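PDB 6ABX: citrate synthase, which probably catalyses the condensation of acetyl-CoA with oxaloacetate, with hydrolysis, to give citrate and CoA in the tricarboxylic acid cycle. Local coordinates for residues Glu76-Phe81 and Ser100-Glu105; Asn151-Ile156 and Ser164-Leu169; Val171-His176 and Leu312-Met317. All blocks are in the same frame, centred on the assembly; numbering follows the deposited sequence.

Interaction 1. Residues Glu76-Phe81 and Ser100-Glu105; sequences EDISTF and SMMGLE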
ATOM      1  N   GLU A  76      15.566  18.469   1.974  1.00 20.67           N
ATOM      2  CA  GLU A  76      16.339  18.684   0.757  1.00 21.81           C
ATOM      3  C   GLU A  76      16.300  17.453  -0.170  1.00 19.65           C
ATOM      4  O   GLU A  76      16.208  17.621  -1.423  1.00 18.92           O
ATOM      5  CB  GLU A  76      17.787  19.052   1.126  1.00 27.19           C
ATOM      6  CG  GLU A  76      17.941  20.536   1.337  1.00 37.56           C
ATOM      7  CD  GLU A  76      17.926  21.363   0.061  1.00 45.95           C
ATOM      8  OE1 GLU A  76      18.278  20.810  -1.007  1.00 61.52           O
ATOM      9  OE2 GLU A  76      17.586  22.562   0.141  1.00 59.90           O
ATOM     10  N   ASP A  77      16.378  16.246   0.405  1.00 18.91           N
ATOM     11  CA  ASP A  77      16.362  15.007  -0.345  1.00 22.53           C
ATOM     12  C   ASP A  77      15.064  14.930  -1.160  1.00 18.83           C
ATOM     13  O   ASP A  77      15.038  14.541  -2.351  1.00 18.33           O
ATOM     14  CB  ASP A  77      16.499  13.797   0.567  1.00 25.17           C
ATOM     15  CG  ASP A  77      17.952  13.463   0.870  1.00 32.89           C
ATOM     16  OD1 ASP A  77      18.835  14.314   0.552  1.00 34.94           O
ATOM     17  OD2 ASP A  77      18.182  12.365   1.419  1.00 42.67           O
ATOM     18  N   ILE A  78      13.959  15.325  -0.510  1.00 16.57           N
ATOM     19  CA  ILE A  78      12.626  15.184  -1.135  1.00 15.09           C
ATOM     20  C   ILE A  78      12.483  16.258  -2.207  1.00 15.39           C
ATOM     21  O   ILE A  78      12.073  15.942  -3.284  1.00 13.86           O
ATOM     22  CB  ILE A  78      11.481  15.174  -0.106  1.00 14.70           C
ATOM     23  CG1 ILE A  78      11.468  13.815   0.603  1.00 15.45           C
ATOM     24  CG2 ILE A  78      10.137  15.472  -0.738  1.00 14.90           C
ATOM     25  CD1 ILE A  78      10.539  13.729   1.782  1.00 17.12           C
ATOM     26  N   SER A  79      12.873  17.499  -1.885  1.00 16.39           N
ATOM     27  CA  SER A  79      12.715  18.547  -2.845  1.00 15.78           C
ATOM     28  C   SER A  79      13.594  18.280  -4.059  1.00 16.23           C
ATOM     29  O   SER A  79      13.141  18.556  -5.165  1.00 15.61           O
ATOM     30  CB  SER A  79      12.917  19.947  -2.305  1.00 18.30           C
ATOM     31  OG  SER A  79      14.208  20.105  -1.738  1.00 19.99           O
ATOM     32  N   THR A  80      14.845  17.831  -3.854  1.00 16.05           N
ATOM     33  CA  THR A  80      15.709  17.510  -4.996  1.00 16.80           C
ATOM     34  C   THR A  80      15.085  16.405  -5.865  1.00 15.24           C
ATOM     35  O   THR A  80      15.091  16.511  -7.089  1.00 15.39           O
ATOM     36  CB  THR A  80      17.155  17.185  -4.600  1.00 18.64           C
ATOM     37  OG1 THR A  80      17.645  18.411  -4.054  1.00 19.53           O
ATOM     38  CG2 THR A  80      17.989  16.737  -5.782  1.00 20.04           C
ATOM     39  N   PHE A  81      14.558  15.354  -5.230  1.00 13.72           N
ATOM     40  CA  PHE A  81      13.894  14.285  -5.929  1.00 14.90           C
ATOM     41  C   PHE A  81      12.735  14.789  -6.800  1.00 13.86           C
ATOM     42  O   PHE A  81      12.550  14.396  -7.989  1.00 14.79           O
ATOM     43  CB  PHE A  81      13.429  13.192  -4.962  1.00 15.45           C
ATOM     44  CG  PHE A  81      12.825  12.024  -5.715  1.00 18.18           C
ATOM     45  CD1 PHE A  81      13.624  11.028  -6.247  1.00 19.65           C
ATOM     46  CD2 PHE A  81      11.450  11.950  -5.928  1.00 20.53           C
ATOM     47  CE1 PHE A  81      13.067   9.966  -6.947  1.00 22.25           C
ATOM     48  CE2 PHE A  81      10.897  10.890  -6.656  1.00 20.17           C
ATOM     49  CZ  PHE A  81      11.707   9.907  -7.165  1.00 22.25           C
ATOM     50  N   SER A 100       6.955   7.858   0.907  1.00 13.92           N
ATOM     51  CA  SER A 100       7.821   6.756   1.343  1.00 12.66           C
ATOM     52  C   SER A 100       9.115   7.303   1.958  1.00 11.78           C
ATOM     53  O   SER A 100       9.546   6.863   3.025  1.00 13.37           O
ATOM     54  CB  SER A 100       8.071   5.796   0.214  1.00 13.36           C
ATOM     55  OG  SER A 100       8.825   4.652   0.668  1.00 12.93           O
ATOM     56  N   MET A 101       9.705   8.303   1.301  1.00 12.53           N
ATOM     57  CA  MET A 101      10.921   8.957   1.804  1.00 13.98           C
ATOM     58  C   MET A 101      10.653   9.688   3.115  1.00 13.93           C
ATOM     59  O   MET A 101      11.455   9.618   4.031  1.00 15.63           O
ATOM     60  CB  MET A 101      11.515   9.933   0.792  1.00 13.95           C
ATOM     61  CG  MET A 101      12.013   9.279  -0.418  1.00 14.77           C
ATOM     62  SD  MET A 101      12.396  10.464  -1.773  1.00 18.30           S
ATOM     63  CE  MET A 101      13.801  11.345  -1.096  1.00 17.36           C
ATOM     64  N   MET A 102       9.515  10.358   3.222  1.00 15.60           N
ATOM     65  CA  MET A 102       9.139  11.041   4.426  1.00 15.30           C
ATOM     66  C   MET A 102       9.123  10.080   5.628  1.00 15.02           C
ATOM     67  O   MET A 102       9.615  10.415   6.727  1.00 15.75           O
ATOM     68  CB  MET A 102       7.740  11.646   4.202  1.00 17.04           C
ATOM     69  CG  MET A 102       7.506  12.970   4.750  1.00 20.78           C
ATOM     70  SD  MET A 102       5.725  13.288   4.374  1.00 21.12           S
ATOM     71  CE  MET A 102       5.858  14.033   2.759  1.00 18.81           C
ATOM     72  N   GLY A 103       8.530   8.890   5.438  1.00 13.94           N
ATOM     73  CA  GLY A 103       8.434   7.837   6.428  1.00 14.49           C
ATOM     74  C   GLY A 103       9.834   7.332   6.830  1.00 14.61           C
ATOM     75  O   GLY A 103      10.120   7.135   7.993  1.00 15.45           O
ATOM     76  N   LEU A 104      10.693   7.100   5.834  1.00 15.17           N
ATOM     77  CA  LEU A 104      12.043   6.635   6.021  1.00 16.30           C
ATOM     78  C   LEU A 104      12.813   7.647   6.861  1.00 16.05           C
ATOM     79  O   LEU A 104      13.530   7.263   7.770  1.00 18.14           O
ATOM     80  CB  LEU A 104      12.685   6.456   4.646  1.00 17.16           C
ATOM     81  CG  LEU A 104      14.187   6.154   4.610  1.00 20.59           C
ATOM     82  CD1 LEU A 104      14.544   4.923   5.376  1.00 22.56           C
ATOM     83  CD2 LEU A 104      14.641   5.985   3.165  1.00 21.87           C
ATOM     84  N   GLU A 105      12.558   8.937   6.610  1.00 15.75           N
ATOM     85  CA  GLU A 105      13.290  10.022   7.248  1.00 17.34           C
ATOM     86  C   GLU A 105      12.772  10.288   8.677  1.00 20.63           C
ATOM     87  O   GLU A 105      13.480  10.939   9.427  1.00 21.94           O
ATOM     88  CB  GLU A 105      13.266  11.283   6.357  1.00 17.91           C
ATOM     89  CG  GLU A 105      14.086  11.160   5.082  1.00 20.51           C
ATOM     90  CD  GLU A 105      13.857  12.149   3.924  1.00 25.51           C
ATOM     91  OE1 GLU A 105      13.239  13.190   4.159  1.00 25.97           O
ATOM     92  OE2 GLU A 105      14.304  11.865   2.747  1.00 25.80           O
TER

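Interaction 2. Residues Asn151-Ile156 and Ser164-Leu169; sequences NFLYMI and SDTRVL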
ATOM      1  N   ASN A 151      -2.251  29.144   1.392  1.00 11.38           N
ATOM      2  CA  ASN A 151      -0.875  28.797   1.155  1.00 11.81           C
ATOM      3  C   ASN A 151      -0.725  27.900  -0.085  1.00 11.62           C
ATOM      4  O   ASN A 151       0.282  28.006  -0.822  1.00 13.45           O
ATOM      5  CB  ASN A 151      -0.245  28.077   2.347  1.00 11.44           C
ATOM      6  CG  ASN A 151       1.200  27.741   2.095  1.00 11.63           C
ATOM      7  OD1 ASN A 151       2.027  28.664   1.997  1.00 13.85           O
ATOM      8  ND2 ASN A 151       1.523  26.464   2.051  1.00 11.54           N
ATOM      9  N   PHE A 152      -1.653  26.957  -0.281  1.00  9.96           N
ATOM     10  CA  PHE A 152      -1.560  26.028  -1.387  1.00 10.75           C
ATOM     11  C   PHE A 152      -1.596  26.817  -2.720  1.00 10.43           C
ATOM     12  O   PHE A 152      -0.756  26.612  -3.614  1.00 11.15           O
ATOM     13  CB  PHE A 152      -2.713  25.010  -1.311  1.00 10.41           C
ATOM     14  CG  PHE A 152      -2.501  23.705  -2.040  1.00 10.89           C
ATOM     15  CD1 PHE A 152      -1.490  23.523  -2.967  1.00 10.48           C
ATOM     16  CD2 PHE A 152      -3.334  22.634  -1.781  1.00 11.64           C
ATOM     17  CE1 PHE A 152      -1.306  22.312  -3.606  1.00 10.49           C
ATOM     18  CE2 PHE A 152      -3.166  21.435  -2.454  1.00 12.45           C
ATOM     19  CZ  PHE A 152      -2.123  21.254  -3.314  1.00 11.11           C
ATOM     20  N   LEU A 153      -2.499  27.773  -2.808  1.00 10.52           N
ATOM     21  CA  LEU A 153      -2.596  28.604  -4.020  1.00 12.51           C
ATOM     22  C   LEU A 153      -1.384  29.524  -4.161  1.00 12.90           C
ATOM     23  O   LEU A 153      -0.868  29.719  -5.245  1.00 11.07           O
ATOM     24  CB  LEU A 153      -3.891  29.405  -4.018  1.00 12.63           C
ATOM     25  CG  LEU A 153      -5.166  28.574  -4.190  1.00 13.27           C
ATOM     26  CD1 LEU A 153      -6.387  29.455  -4.057  1.00 13.92           C
ATOM     27  CD2 LEU A 153      -5.162  27.837  -5.504  1.00 14.53           C
ATOM     28  N   TYR A 154      -0.880  30.027  -3.043  1.00 11.39           N
ATOM     29  CA  TYR A 154       0.334  30.868  -3.020  1.00 12.78           C
ATOM     30  C   TYR A 154       1.535  30.093  -3.580  1.00 12.23           C
ATOM     31  O   TYR A 154       2.285  30.585  -4.403  1.00 12.39           O
ATOM     32  CB  TYR A 154       0.607  31.350  -1.595  1.00 13.19           C
ATOM     33  CG  TYR A 154       1.983  31.909  -1.384  1.00 13.56           C
ATOM     34  CD1 TYR A 154       2.337  33.118  -1.960  1.00 16.34           C
ATOM     35  CD2 TYR A 154       2.951  31.205  -0.706  1.00 15.53           C
ATOM     36  CE1 TYR A 154       3.634  33.602  -1.833  1.00 16.92           C
ATOM     37  CE2 TYR A 154       4.241  31.692  -0.540  1.00 15.68           C
ATOM     38  CZ  TYR A 154       4.571  32.916  -1.092  1.00 18.76           C
ATOM     39  OH  TYR A 154       5.851  33.408  -0.970  1.00 20.26           O
ATOM     40  N   MET A 155       1.671  28.826  -3.220  1.00 10.81           N
ATOM     41  CA  MET A 155       2.802  28.040  -3.643  1.00 10.78           C
ATOM     42  C   MET A 155       2.723  27.712  -5.144  1.00 11.43           C
ATOM     43  O   MET A 155       3.737  27.388  -5.736  1.00 12.63           O
ATOM     44  CB  MET A 155       2.935  26.760  -2.830  1.00 11.37           C
ATOM     45  CG  MET A 155       3.356  27.012  -1.361  1.00 11.61           C
ATOM     46  SD  MET A 155       3.743  25.492  -0.487  1.00 12.45           S
ATOM     47  CE  MET A 155       2.174  24.635  -0.707  1.00 12.04           C
ATOM     48  N   ILE A 156       1.516  27.636  -5.718  1.00 10.99           N
ATOM     49  CA  ILE A 156       1.358  27.427  -7.177  1.00 14.73           C
ATOM     50  C   ILE A 156       1.596  28.716  -7.958  1.00 15.58           C
ATOM     51  O   ILE A 156       2.187  28.693  -9.065  1.00 14.39           O
ATOM     52  CB  ILE A 156      -0.073  26.883  -7.444  1.00 17.81           C
ATOM     53  CG1 ILE A 156      -0.320  25.554  -6.744  1.00 22.32           C
ATOM     54  CG2 ILE A 156      -0.341  26.769  -8.929  1.00 22.63           C
ATOM     55  CD1 ILE A 156       0.414  24.460  -7.427  1.00 20.29           C
ATOM     56  N   SER A 164     -11.971  34.684  -2.519  1.00 25.39           N
ATOM     57  CA  SER A 164     -12.966  33.815  -3.204  1.00 25.79           C
ATOM     58  C   SER A 164     -12.275  32.570  -3.769  1.00 19.73           C
ATOM     59  O   SER A 164     -12.803  31.487  -3.642  1.00 20.42           O
ATOM     60  CB  SER A 164     -13.767  34.527  -4.272  1.00 27.02           C
ATOM     61  OG  SER A 164     -12.909  35.049  -5.265  1.00 35.03           O
ATOM     62  N   ASP A 165     -11.101  32.707  -4.392  1.00 18.84           N
ATOM     63  CA  ASP A 165     -10.359  31.523  -4.867  1.00 18.96           C
ATOM     64  C   ASP A 165     -10.010  30.630  -3.673  1.00 16.28           C
ATOM     65  O   ASP A 165     -10.152  29.402  -3.741  1.00 16.95           O
ATOM     66  CB  ASP A 165      -9.122  31.880  -5.705  1.00 22.34           C
ATOM     67  CG  ASP A 165      -9.403  32.209  -7.168  1.00 26.53           C
ATOM     68  OD1 ASP A 165     -10.578  32.123  -7.575  1.00 26.74           O
ATOM     69  OD2 ASP A 165      -8.423  32.466  -7.908  1.00 28.78           O
ATOM     70  N   THR A 166      -9.505  31.225  -2.601  1.00 14.37           N
ATOM     71  CA  THR A 166      -9.147  30.451  -1.430  1.00 14.98           C
ATOM     72  C   THR A 166     -10.347  29.643  -0.933  1.00 15.47           C
ATOM     73  O   THR A 166     -10.187  28.461  -0.593  1.00 14.25           O
ATOM     74  CB  THR A 166      -8.627  31.333  -0.301  1.00 16.55           C
ATOM     75  OG1 THR A 166      -7.476  31.951  -0.891  1.00 18.17           O
ATOM     76  CG2 THR A 166      -8.306  30.556   0.951  1.00 16.99           C
ATOM     77  N   ARG A 167     -11.505  30.298  -0.801  1.00 14.74           N
ATOM     78  CA  ARG A 167     -12.666  29.647  -0.283  1.00 15.88           C
ATOM     79  C   ARG A 167     -13.073  28.446  -1.140  1.00 14.65           C
ATOM     80  O   ARG A 167     -13.429  27.374  -0.616  1.00 12.56           O
ATOM     81  CB  ARG A 167     -13.842  30.626  -0.252  1.00 16.21           C
ATOM     82  CG  ARG A 167     -15.094  30.036   0.358  1.00 18.69           C
ATOM     83  CD  ARG A 167     -14.909  29.944   1.847  1.00 23.59           C
ATOM     84  NE  ARG A 167     -16.116  29.507   2.522  1.00 27.99           N
ATOM     85  CZ  ARG A 167     -17.085  30.323   2.940  1.00 33.91           C
ATOM     86  NH1 ARG A 167     -17.080  31.611   2.612  1.00 32.47           N
ATOM     87  NH2 ARG A 167     -18.040  29.840   3.721  1.00 31.86           N
ATOM     88  N   VAL A 168     -13.047  28.609  -2.464  1.00 14.24           N
ATOM     89  CA  VAL A 168     -13.408  27.512  -3.391  1.00 14.91           C
ATOM     90  C   VAL A 168     -12.450  26.332  -3.218  1.00 13.19           C
ATOM     91  O   VAL A 168     -12.897  25.188  -3.118  1.00 12.71           O
ATOM     92  CB  VAL A 168     -13.499  27.977  -4.861  1.00 15.28           C
ATOM     93  CG1 VAL A 168     -13.849  26.792  -5.735  1.00 16.31           C
ATOM     94  CG2 VAL A 168     -14.549  29.084  -5.016  1.00 17.69           C
ATOM     95  N   LEU A 169     -11.155  26.605  -3.098  1.00 14.32           N
ATOM     96  CA  LEU A 169     -10.186  25.502  -2.887  1.00 13.67           C
ATOM     97  C   LEU A 169     -10.467  24.821  -1.540  1.00 12.93           C
ATOM     98  O   LEU A 169     -10.464  23.560  -1.424  1.00 11.81           O
ATOM     99  CB  LEU A 169      -8.740  25.986  -2.911  1.00 14.56           C
ATOM    100  CG  LEU A 169      -7.732  24.872  -2.654  1.00 14.90           C
ATOM    101  CD1 LEU A 169      -7.884  23.736  -3.620  1.00 17.61           C
ATOM    102  CD2 LEU A 169      -6.308  25.410  -2.711  1.00 17.90           C
TER

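Interaction 3. Residues Val171-His176 and Leu312-Met317; sequences VSLMLH and LVFYAM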
ATOM      1  N   VAL A 171     -13.266  24.552   0.259  1.00 10.62           N
ATOM      2  CA  VAL A 171     -14.417  23.676   0.156  1.00 12.14           C
ATOM      3  C   VAL A 171     -14.109  22.432  -0.689  1.00 11.42           C
ATOM      4  O   VAL A 171     -14.440  21.281  -0.244  1.00 10.67           O
ATOM      5  CB  VAL A 171     -15.630  24.430  -0.403  1.00 13.43           C
ATOM      6  CG1 VAL A 171     -16.799  23.482  -0.707  1.00 15.46           C
ATOM      7  CG2 VAL A 171     -16.068  25.532   0.536  1.00 14.63           C
ATOM      8  N   SER A 172     -13.487  22.597  -1.876  1.00 11.82           N
ATOM      9  CA  SER A 172     -13.166  21.478  -2.675  1.00 12.80           C
ATOM     10  C   SER A 172     -12.294  20.437  -1.950  1.00 12.07           C
ATOM     11  O   SER A 172     -12.571  19.223  -2.072  1.00 10.58           O
ATOM     12  CB  SER A 172     -12.521  21.918  -3.972  1.00 15.40           C
ATOM     13  OG  SER A 172     -13.300  22.928  -4.557  1.00 20.47           O
ATOM     14  N   LEU A 173     -11.315  20.868  -1.128  1.00 11.46           N
ATOM     15  CA  LEU A 173     -10.527  19.940  -0.332  1.00 11.41           C
ATOM     16  C   LEU A 173     -11.373  19.307   0.784  1.00 10.88           C
ATOM     17  O   LEU A 173     -11.310  18.062   0.955  1.00 10.93           O
ATOM     18  CB  LEU A 173      -9.308  20.660   0.257  1.00 12.26           C
ATOM     19  CG  LEU A 173      -8.285  21.154  -0.763  1.00 12.78           C
ATOM     20  CD1 LEU A 173      -7.255  22.042  -0.094  1.00 13.64           C
ATOM     21  CD2 LEU A 173      -7.634  19.973  -1.472  1.00 12.54           C
ATOM     22  N   MET A 174     -12.246  20.077   1.484  1.00 11.15           N
ATOM     23  CA  MET A 174     -13.044  19.468   2.589  1.00 11.14           C
ATOM     24  C   MET A 174     -13.906  18.328   2.020  1.00 10.87           C
ATOM     25  O   MET A 174     -14.085  17.250   2.624  1.00 12.11           O
ATOM     26  CB  MET A 174     -13.988  20.497   3.286  1.00 12.42           C
ATOM     27  CG  MET A 174     -13.262  21.497   4.139  1.00 15.98           C
ATOM     28  SD  MET A 174     -14.377  22.665   5.056  1.00 21.39           S
ATOM     29  CE  MET A 174     -14.776  23.795   3.752  1.00 20.33           C
ATOM     30  N   LEU A 175     -14.420  18.508   0.799  1.00 11.11           N
ATOM     31  CA  LEU A 175     -15.287  17.559   0.140  1.00 11.35           C
ATOM     32  C   LEU A 175     -14.602  16.222  -0.158  1.00 10.77           C
ATOM     33  O   LEU A 175     -15.343  15.251  -0.341  1.00 12.68           O
ATOM     34  CB  LEU A 175     -15.828  18.112  -1.175  1.00 11.83           C
ATOM     35  CG  LEU A 175     -16.804  19.280  -1.034  1.00 12.37           C
ATOM     36  CD1 LEU A 175     -17.255  19.804  -2.391  1.00 12.46           C
ATOM     37  CD2 LEU A 175     -18.005  18.877  -0.231  1.00 13.28           C
ATOM     38  N   HIS A 176     -13.270  16.191  -0.204  1.00 10.02           N
ATOM     39  CA  HIS A 176     -12.470  15.004  -0.500  1.00 11.00           C
ATOM     40  C   HIS A 176     -11.844  14.331   0.734  1.00 10.49           C
ATOM     41  O   HIS A 176     -11.127  13.349   0.569  1.00 10.58           O
ATOM     42  CB  HIS A 176     -11.391  15.348  -1.522  1.00 11.77           C
ATOM     43  CG  HIS A 176     -11.922  15.559  -2.900  1.00 13.21           C
ATOM     44  ND1 HIS A 176     -12.410  16.775  -3.320  1.00 13.75           N
ATOM     45  CD2 HIS A 176     -12.019  14.720  -3.951  1.00 15.68           C
ATOM     46  CE1 HIS A 176     -12.815  16.654  -4.593  1.00 15.31           C
ATOM     47  NE2 HIS A 176     -12.638  15.387  -4.985  1.00 16.63           N
ATOM     48  N   LEU A 312     -12.442  20.158 -13.160  1.00 14.15           N
ATOM     49  CA  LEU A 312     -12.641  21.479 -13.724  1.00 16.07           C
ATOM     50  C   LEU A 312     -12.380  22.592 -12.705  1.00 15.83           C
ATOM     51  O   LEU A 312     -11.727  23.596 -12.998  1.00 17.51           O
ATOM     52  CB  LEU A 312     -14.058  21.538 -14.314  1.00 18.18           C
ATOM     53  CG  LEU A 312     -14.497  22.901 -14.825  1.00 20.15           C
ATOM     54  CD1 LEU A 312     -13.491  23.430 -15.821  1.00 18.41           C
ATOM     55  CD2 LEU A 312     -15.878  22.785 -15.443  1.00 21.10           C
ATOM     56  N   VAL A 313     -12.835  22.393 -11.464  1.00 16.23           N
ATOM     57  CA  VAL A 313     -12.579  23.358 -10.365  1.00 15.07           C
ATOM     58  C   VAL A 313     -11.077  23.480 -10.081  1.00 15.62           C
ATOM     59  O   VAL A 313     -10.582  24.585 -10.020  1.00 16.50           O
ATOM     60  CB  VAL A 313     -13.373  22.979  -9.104  1.00 16.58           C
ATOM     61  CG1 VAL A 313     -12.903  23.733  -7.870  1.00 16.05           C
ATOM     62  CG2 VAL A 313     -14.865  23.174  -9.327  1.00 16.49           C
ATOM     63  N   PHE A 314     -10.368  22.362  -9.973  1.00 15.70           N
ATOM     64  CA  PHE A 314      -8.916  22.407  -9.696  1.00 15.40           C
ATOM     65  C   PHE A 314      -8.162  23.013 -10.887  1.00 15.54           C
ATOM     66  O   PHE A 314      -7.224  23.781 -10.718  1.00 15.72           O
ATOM     67  CB  PHE A 314      -8.417  21.016  -9.331  1.00 17.15           C
ATOM     68  CG  PHE A 314      -8.857  20.605  -7.951  1.00 20.84           C
ATOM     69  CD1 PHE A 314      -8.547  21.374  -6.852  1.00 25.04           C
ATOM     70  CD2 PHE A 314      -9.541  19.424  -7.750  1.00 30.92           C
ATOM     71  CE1 PHE A 314      -8.960  21.001  -5.579  1.00 26.54           C
ATOM     72  CE2 PHE A 314      -9.949  19.058  -6.467  1.00 29.78           C
ATOM     73  CZ  PHE A 314      -9.704  19.876  -5.401  1.00 27.68           C
ATOM     74  N   TYR A 315      -8.596  22.701 -12.118  1.00 15.39           N
ATOM     75  CA  TYR A 315      -8.025  23.312 -13.308  1.00 16.67           C
ATOM     76  C   TYR A 315      -8.227  24.834 -13.286  1.00 17.06           C
ATOM     77  O   TYR A 315      -7.295  25.589 -13.646  1.00 18.65           O
ATOM     78  CB  TYR A 315      -8.618  22.661 -14.565  1.00 17.10           C
ATOM     79  CG  TYR A 315      -8.139  23.255 -15.866  1.00 17.00           C
ATOM     80  CD1 TYR A 315      -6.831  23.067 -16.277  1.00 18.68           C
ATOM     81  CD2 TYR A 315      -8.981  23.949 -16.707  1.00 18.34           C
ATOM     82  CE1 TYR A 315      -6.359  23.597 -17.467  1.00 19.45           C
ATOM     83  CE2 TYR A 315      -8.524  24.504 -17.904  1.00 18.84           C
ATOM     84  CZ  TYR A 315      -7.211  24.322 -18.281  1.00 20.33           C
ATOM     85  OH  TYR A 315      -6.716  24.805 -19.464  1.00 22.73           O
ATOM     86  N   ALA A 316      -9.412  25.281 -12.890  1.00 18.00           N
ATOM     87  CA  ALA A 316      -9.791  26.687 -12.835  1.00 20.55           C
ATOM     88  C   ALA A 316      -8.868  27.438 -11.866  1.00 24.20           C
ATOM     89  O   ALA A 316      -8.583  28.606 -12.042  1.00 26.47           O
ATOM     90  CB  ALA A 316     -11.239  26.840 -12.452  1.00 23.19           C
ATOM     91  N   MET A 317      -8.368  26.744 -10.856  1.00 19.56           N
ATOM     92  CA  MET A 317      -7.529  27.394  -9.906  1.00 23.18           C
ATOM     93  C   MET A 317      -6.040  27.337 -10.230  1.00 22.14           C
ATOM     94  O   MET A 317      -5.269  27.980  -9.513  1.00 22.92           O
ATOM     95  CB  MET A 317      -7.867  26.809  -8.551  1.00 25.39           C
ATOM     96  CG  MET A 317      -9.178  27.450  -8.190  1.00 32.90           C
ATOM     97  SD  MET A 317      -9.636  27.179  -6.542  1.00 35.15           S
ATOM     98  CE  MET A 317      -9.384  25.408  -6.513  1.00 34.77           C
TER

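Interaction 1. Residues Glu76-Phe81 and Ser100-Glu105
M101 meets D77, I78 and F81 across an almost antiparallel pair of helices, part of helices 76-85 and 91-105 in the helical fold of citrate synthase. The two short axes are 10.3 Å apart and run at 165°, a spacing bridged by the side chains of I78 and M101. These two lie alongside one another, pointing opposite ways: M101 CE lies 3.8 Å from I78 CG1. The M101 chain is bent at its last torsion (chi3 68°), which carries CE to the backbone of the other helix, 3.6 Å from D77 O. Its sulfur approaches F81 obliquely, SD standing 4.7 Å from the ring centroid, a Met-aromatic contact. At the far end of I78, CD1 reaches the second helix beside M102, 3.8 Å from M102 N.

E105 closes the polar margin. Its chain is extended beyond CG, and the carboxylate oxygens touch aliphatic carbons, OE1 3.6 Å from I78 CD1 and OE2 equally near D77 CB. D77 and E105 are both acids, so their carboxylates, with planes turned 72° apart, would probably repel.

The second shell settles both acids. E105 OE1 takes a hydrogen bond with S75 OG, which also bonds I78 N and so links the first turn of helix 76-85 to E105. D77 OD2 forms a salt bridge with R84 of the second subunit, whose positive charge would probably ease the repulsion. F81 also packs on L104 of that subunit, consistent with the helical dimer interface of the citrate synthase family. The two carboxylates come nearest at D77 OD2 and E105 OE2, 4.1 Å apart.

Interaction 2. Residues Asn151-Ile156 and Ser164-Leu169
L153 and T166 mark the nearest approach of the two backbones, CA to CA 7.3 Å, where segments 151-156 and 164-169, of helices 148-157 and 163-174, run at 113° between their N-to-C directions. The contact is carried by leucines. L153 and L169 reach toward each other tip to tip, with L169 CD2 3.7 Å from L153 CG. This methyl also touches F152, whose side chain runs at about a right angle to that of L169; F152 CB is 3.9 Å from L169 CD2. L169 CD2 thus touches two consecutive residues of the first helix. L153 has CG beside its backbone N (chi1 -69°), and its CD1 rests against the opposite backbone, 3.8 Å from D165 O and 4.0 Å from D165 CB.

The polar ends turn to other partners: D165 OD2 forms a salt bridge with R157, and T166 OG1 is hydrogen-bonded to S162 O. F152 also packs on P124 and S128 of helix 112-134 and meets F319 edge-to-face. The arrangement is one of two successive helices, joined by a short connection and packed crosswise through apolar side chains, within the largely helical fold of citrate synthase.

Interaction 3. Residues Val171-His176 and Leu312-Met317
S172 and F314 form the closer part of this contact, with V313 beside them. S172 CB lies 3.8 Å from F314 CZ, approaching the ring obliquely. F314 has CG beside its backbone N (chi1 -73°), and the ring beyond it extends across to helix 163-174. S172 OG sits 3.4 Å from V313 CG1, a polar atom against a methyl; the hydroxyl is satisfied within its own helix by a hydrogen bond with V168 O.

The other approaches are wider. L173 CD2 stands 4.4 Å from F314 CE1. The side chains of H176 and F314 pass side by side with opposite headings, H176 CE1 being 4.2 Å from F314 CE2 and near the plane of the phenyl ring, at the edge. Y315 and A316, which take no part in the contact, are partly exposed.

What fixes the imidazole is a bond to its own segment: H176 ND1 donates to S172 O at 2.8 Å, nearly straight at 170°, with the oxygen only 2° out of the ring plane. The carbonyl one turn back thereby holds the ring's rotation. An alanine at H176 would probably leave S172 O without this N-H donor and open a gap beside F314 CE2 and F328, which meets the imidazole edge-to-face.

H176 lies next to the citrate site, and its backbone O is hydrogen-bonded to the oxaloacetate-binding R332. Around the contact, helix 324-343 covers L173, H176 and F314 through I327, S330 and A331. Helix 261-270 packs on S172 through L266, helix 277-297 backs L312 through L282 and F283, and Y29 at the end of strand 26-29 hydrogen-bonds M174 O.

In the fold
Interactions 2 and 3 share helix 163-174 and have centres about 10 Å apart. They touch directly: L169 CD1 lies 3.5 Å from F314 CE1, and D165 O is 3.6 Å from M317 SD. R157 adds a polar tie, since it pairs with D165 and also bonds M317 O. Interaction 3 is the closest to the ligand: the H176 side chain is about 6 Å from bound citrate and about 5 Å from the side chain of R332, against about 12 Å from R332 for that of F152 in interaction 2. Interaction 1 stands apart at the subunit interface, its centre 25 Å from that of interaction 2 and 27 Å from that of interaction 3, away from the annotated sites.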